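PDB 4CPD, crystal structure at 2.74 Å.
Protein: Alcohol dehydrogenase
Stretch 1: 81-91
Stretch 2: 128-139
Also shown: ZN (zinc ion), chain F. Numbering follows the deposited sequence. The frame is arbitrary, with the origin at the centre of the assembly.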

# COMPACT_ATOMS: atom_id res chain seq x y z
N VAL A 81 -26.96 21.49 1.03
CA VAL A 81 -26.23 20.25 1.26
C VAL A 81 -25.39 19.82 0.07
O VAL A 81 -25.61 20.23 -1.08
CB VAL A 81 -27.16 19.07 1.62
CG1 VAL A 81 -27.86 19.32 2.94
CG2 VAL A 81 -28.14 18.80 0.47
N VAL A 82 -24.42 18.99 0.39
CA VAL A 82 -23.63 18.31 -0.57
C VAL A 82 -23.44 16.84 -0.08
O VAL A 82 -23.67 16.51 1.10
CB VAL A 82 -22.33 19.04 -0.77
CG1 VAL A 82 -21.39 18.75 0.38
CG2 VAL A 82 -21.67 18.63 -2.07
N GLY A 83 -23.08 15.94 -0.97
CA GLY A 83 -22.95 14.53 -0.58
C GLY A 83 -21.94 13.83 -1.44
O GLY A 83 -21.69 14.27 -2.56
N PRO A 84 -21.34 12.76 -0.93
CA PRO A 84 -20.48 11.89 -1.72
C PRO A 84 -21.18 11.33 -2.96
O PRO A 84 -22.36 11.06 -2.94
CB PRO A 84 -20.18 10.74 -0.78
CG PRO A 84 -20.30 11.34 0.57
CD PRO A 84 -21.45 12.28 0.46
N PHE A 85 -20.42 11.15 -4.03
CA PHE A 85 -20.93 10.55 -5.23
C PHE A 85 -21.30 9.08 -5.07
O PHE A 85 -21.92 8.52 -5.95
CB PHE A 85 -19.91 10.71 -6.35
CG PHE A 85 -18.69 9.84 -6.23
CD1 PHE A 85 -18.67 8.54 -6.73
CD2 PHE A 85 -17.52 10.36 -5.70
CE1 PHE A 85 -17.53 7.77 -6.66
CE2 PHE A 85 -16.37 9.58 -5.62
CZ PHE A 85 -16.38 8.28 -6.11
N HIS A 86 -20.92 8.46 -3.98
CA HIS A 86 -21.23 7.09 -3.79
C HIS A 86 -21.94 6.96 -2.45
O HIS A 86 -21.65 7.67 -1.53
CB HIS A 86 -19.96 6.24 -3.84
CG HIS A 86 -19.01 6.52 -2.72
ND1 HIS A 86 -18.12 7.56 -2.74
CD2 HIS A 86 -18.81 5.88 -1.54
CE1 HIS A 86 -17.40 7.55 -1.63
NE2 HIS A 86 -17.80 6.55 -0.88
N ILE A 87 -22.87 6.02 -2.35
CA ILE A 87 -23.73 5.91 -1.19
C ILE A 87 -23.29 4.77 -0.32
O ILE A 87 -22.62 3.86 -0.78
CB ILE A 87 -25.22 5.73 -1.56
CG1 ILE A 87 -25.46 4.40 -2.29
CG2 ILE A 87 -25.67 6.84 -2.49
CD1 ILE A 87 -26.89 3.90 -2.16
N ALA A 88 -23.72 4.83 0.93
CA ALA A 88 -23.27 3.93 1.96
C ALA A 88 -24.35 3.82 3.00
O ALA A 88 -25.09 4.76 3.21
CB ALA A 88 -21.98 4.43 2.59
N CYS A 89 -24.41 2.67 3.66
CA CYS A 89 -25.54 2.32 4.48
C CYS A 89 -25.29 2.64 5.93
O CYS A 89 -26.23 2.87 6.68
CB CYS A 89 -25.84 0.81 4.31
SG CYS A 89 -24.76 -0.32 5.26
N GLY A 90 -24.03 2.56 6.35
CA GLY A 90 -23.64 2.90 7.70
C GLY A 90 -23.70 1.77 8.72
O GLY A 90 -23.31 1.96 9.89
N THR A 91 -24.19 0.60 8.31
CA THR A 91 -24.33 -0.51 9.27
C THR A 91 -23.70 -1.84 8.83
O THR A 91 -23.45 -2.70 9.66
CB THR A 91 -25.82 -0.74 9.71
OG1 THR A 91 -26.66 -0.95 8.56
CG2 THR A 91 -26.34 0.46 10.53
ZN ZN F . -22.68 -0.20 4.27
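Stretch 2 (128-139) VPFSNVNLRKLP

Residues 136-137 of stretch 2 pair antiparallel with 81-82, and the helix and the turn before it lie against the later residues of stretch 1. Stretch 2 opens extended through Val-128 and Pro-129, turns at Phe-130, where phi and psi are both 49°, and makes a short helix over 131-134. Phe-130 is the N-cap, and its O accepts from Val-133 N at 2.7 Å and from Asn-134 N at 2.9 Å. Leu-135 leaves helical angles, and 136-137 form a strand that pairs with 81-82.

The pairing is brief but well made. Val-82 and Arg-136 are the hydrogen-bonded pair: Val-82 N donates to Arg-136 O at 3.0 Å, and Arg-136 N to Val-82 O at 2.7 Å, both at 161°. Val-81 and Lys-137 are the neighbouring non-hydrogen-bonded pair, with CA atoms about 4.5 Å apart. CA-H...O contacts reinforce the ladder, from Val-81 CA to Arg-136 O at 3.1 Å and from Leu-135 CA to Val-82 O at 3.4 Å.

Just beyond the ladder the backbones press together at Gly-83, whose CA lies 3.3 Å from Asn-134 O. A CB here would fall 2.4 Å from Asn-134 O, a clash, so the close approach depends on glycine. Water 1 then bridges the two stretches, donating to Pro-84 O at 2.9 Å and to Asn-134 O at 2.5 Å.

Side chains follow the strand alternation, with Val-81 and Lys-137 on one face, Val-82 and Arg-136 on the other. Val-81 CG2 packs on Leu-135 CD1 at 4.1 Å, and Leu-138 CD1 reaches back to Val-82 CB at 4.0 Å. Arg-136 NH1 serves its own stretch, donating to Leu-135 O at 3.0 Å and Val-133 O at 3.2 Å, while NE and NH2 bond elsewhere in the structure.

Farther along, Ile-87 points toward stretch 2 and sets its CD1 3.7 Å from Pro-129 CG. Asn-134, with chi1 in m, brings its amide to the backbone of Ala-88, while Ala-88 CB meets Val-133 CG1 at 4.1 Å.

At the far end, Cys-89 CA sits over one face of the Phe-130 ring, 4.0 Å from its centroid in a CH-pi contact, and Cys-89 CB is 4.0 Å from Phe-130 CE2. CA-to-CB of Cys-89 points away overall, and SG binds the zinc ion at 2.3 Å. Gly-90 is doubly constrained: a CB would come within 2.9 Å of Val-133 CG2, and its positive phi of 90° would jam that CB against the preceding carbonyl.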

# COMPACT_ATOMS: atom_id res chain seq x y z
N VAL A 128 -31.71 10.86 -2.16
CA VAL A 128 -30.52 10.43 -1.47
C VAL A 128 -30.91 9.47 -0.34
O VAL A 128 -31.45 9.90 0.71
CB VAL A 128 -29.77 11.64 -0.89
CG1 VAL A 128 -28.55 11.20 -0.08
CG2 VAL A 128 -29.34 12.59 -2.00
N PRO A 129 -30.64 8.16 -0.51
CA PRO A 129 -30.86 7.20 0.58
C PRO A 129 -29.91 7.33 1.74
O PRO A 129 -28.81 7.77 1.55
CB PRO A 129 -30.61 5.85 -0.08
CG PRO A 129 -29.73 6.16 -1.24
CD PRO A 129 -30.12 7.51 -1.73
N PHE A 130 -30.35 6.93 2.92
CA PHE A 130 -29.50 6.99 4.11
C PHE A 130 -28.84 8.39 4.22
O PHE A 130 -27.63 8.54 4.43
CB PHE A 130 -28.41 5.89 4.04
CG PHE A 130 -28.93 4.48 3.89
CD1 PHE A 130 -29.67 3.87 4.90
CD2 PHE A 130 -28.63 3.74 2.74
CE1 PHE A 130 -30.13 2.56 4.76
CE2 PHE A 130 -29.07 2.43 2.59
CZ PHE A 130 -29.82 1.84 3.60
N SER A 131 -29.65 9.44 4.09
CA SER A 131 -29.11 10.80 4.05
C SER A 131 -28.38 11.18 5.34
O SER A 131 -27.53 12.09 5.35
CB SER A 131 -30.22 11.82 3.74
OG SER A 131 -31.23 11.79 4.74
N ASN A 132 -28.72 10.48 6.42
CA ASN A 132 -27.97 10.53 7.66
C ASN A 132 -26.50 10.21 7.46
O ASN A 132 -25.66 10.73 8.19
CB ASN A 132 -28.54 9.57 8.71
CG ASN A 132 -28.64 8.11 8.22
OD1 ASN A 132 -29.17 7.82 7.13
ND2 ASN A 132 -28.14 7.18 9.04
N VAL A 133 -26.19 9.36 6.50
CA VAL A 133 -24.82 9.01 6.18
C VAL A 133 -24.28 9.80 4.98
O VAL A 133 -23.12 10.20 4.96
CB VAL A 133 -24.76 7.51 5.84
CG1 VAL A 133 -23.40 7.10 5.31
CG2 VAL A 133 -25.14 6.68 7.05
N ASN A 134 -25.13 9.98 3.98
CA ASN A 134 -24.69 10.43 2.67
C ASN A 134 -24.83 11.91 2.34
O ASN A 134 -24.63 12.28 1.18
CB ASN A 134 -25.45 9.62 1.63
CG ASN A 134 -25.19 8.14 1.78
OD1 ASN A 134 -26.09 7.34 2.04
ND2 ASN A 134 -23.96 7.77 1.61
N LEU A 135 -25.15 12.76 3.33
CA LEU A 135 -25.22 14.21 3.09
C LEU A 135 -24.49 15.01 4.16
O LEU A 135 -24.31 14.55 5.30
CB LEU A 135 -26.66 14.70 3.06
CG LEU A 135 -27.55 14.40 1.86
CD1 LEU A 135 -28.91 15.08 1.97
CD2 LEU A 135 -26.87 14.80 0.56
N ARG A 136 -24.06 16.22 3.78
CA ARG A 136 -23.56 17.21 4.74
C ARG A 136 -24.17 18.58 4.49
O ARG A 136 -24.22 19.04 3.34
CB ARG A 136 -22.04 17.33 4.68
CG ARG A 136 -21.30 16.08 5.09
CD ARG A 136 -21.54 15.75 6.54
NE ARG A 136 -20.68 14.68 7.00
CZ ARG A 136 -20.82 13.38 6.69
NH1 ARG A 136 -21.79 12.95 5.90
NH2 ARG A 136 -19.97 12.51 7.18
N LYS A 137 -24.64 19.20 5.59
CA LYS A 137 -24.98 20.62 5.62
C LYS A 137 -23.76 21.38 5.21
O LYS A 137 -22.67 21.02 5.62
CB LYS A 137 -25.37 21.07 7.02
CG LYS A 137 -26.85 20.98 7.37
CD LYS A 137 -27.23 21.95 8.50
CE LYS A 137 -27.34 23.41 8.02
NZ LYS A 137 -28.28 24.26 8.83
N LEU A 138 -23.92 22.41 4.39
CA LEU A 138 -22.83 23.36 4.11
C LEU A 138 -22.57 24.24 5.30
O LEU A 138 -23.50 24.71 5.96
CB LEU A 138 -23.16 24.25 2.91
CG LEU A 138 -22.72 23.69 1.57
CD1 LEU A 138 -23.28 22.30 1.34
CD2 LEU A 138 -23.12 24.59 0.43
N PRO A 139 -21.28 24.47 5.61
CA PRO A 139 -21.00 25.48 6.61
C PRO A 139 -21.49 26.84 6.13
O PRO A 139 -21.51 27.07 4.93
CB PRO A 139 -19.47 25.46 6.71
CG PRO A 139 -19.07 24.09 6.28
CD PRO A 139 -20.07 23.69 5.24
O HOH W 1 -24.59 11.46 -1.13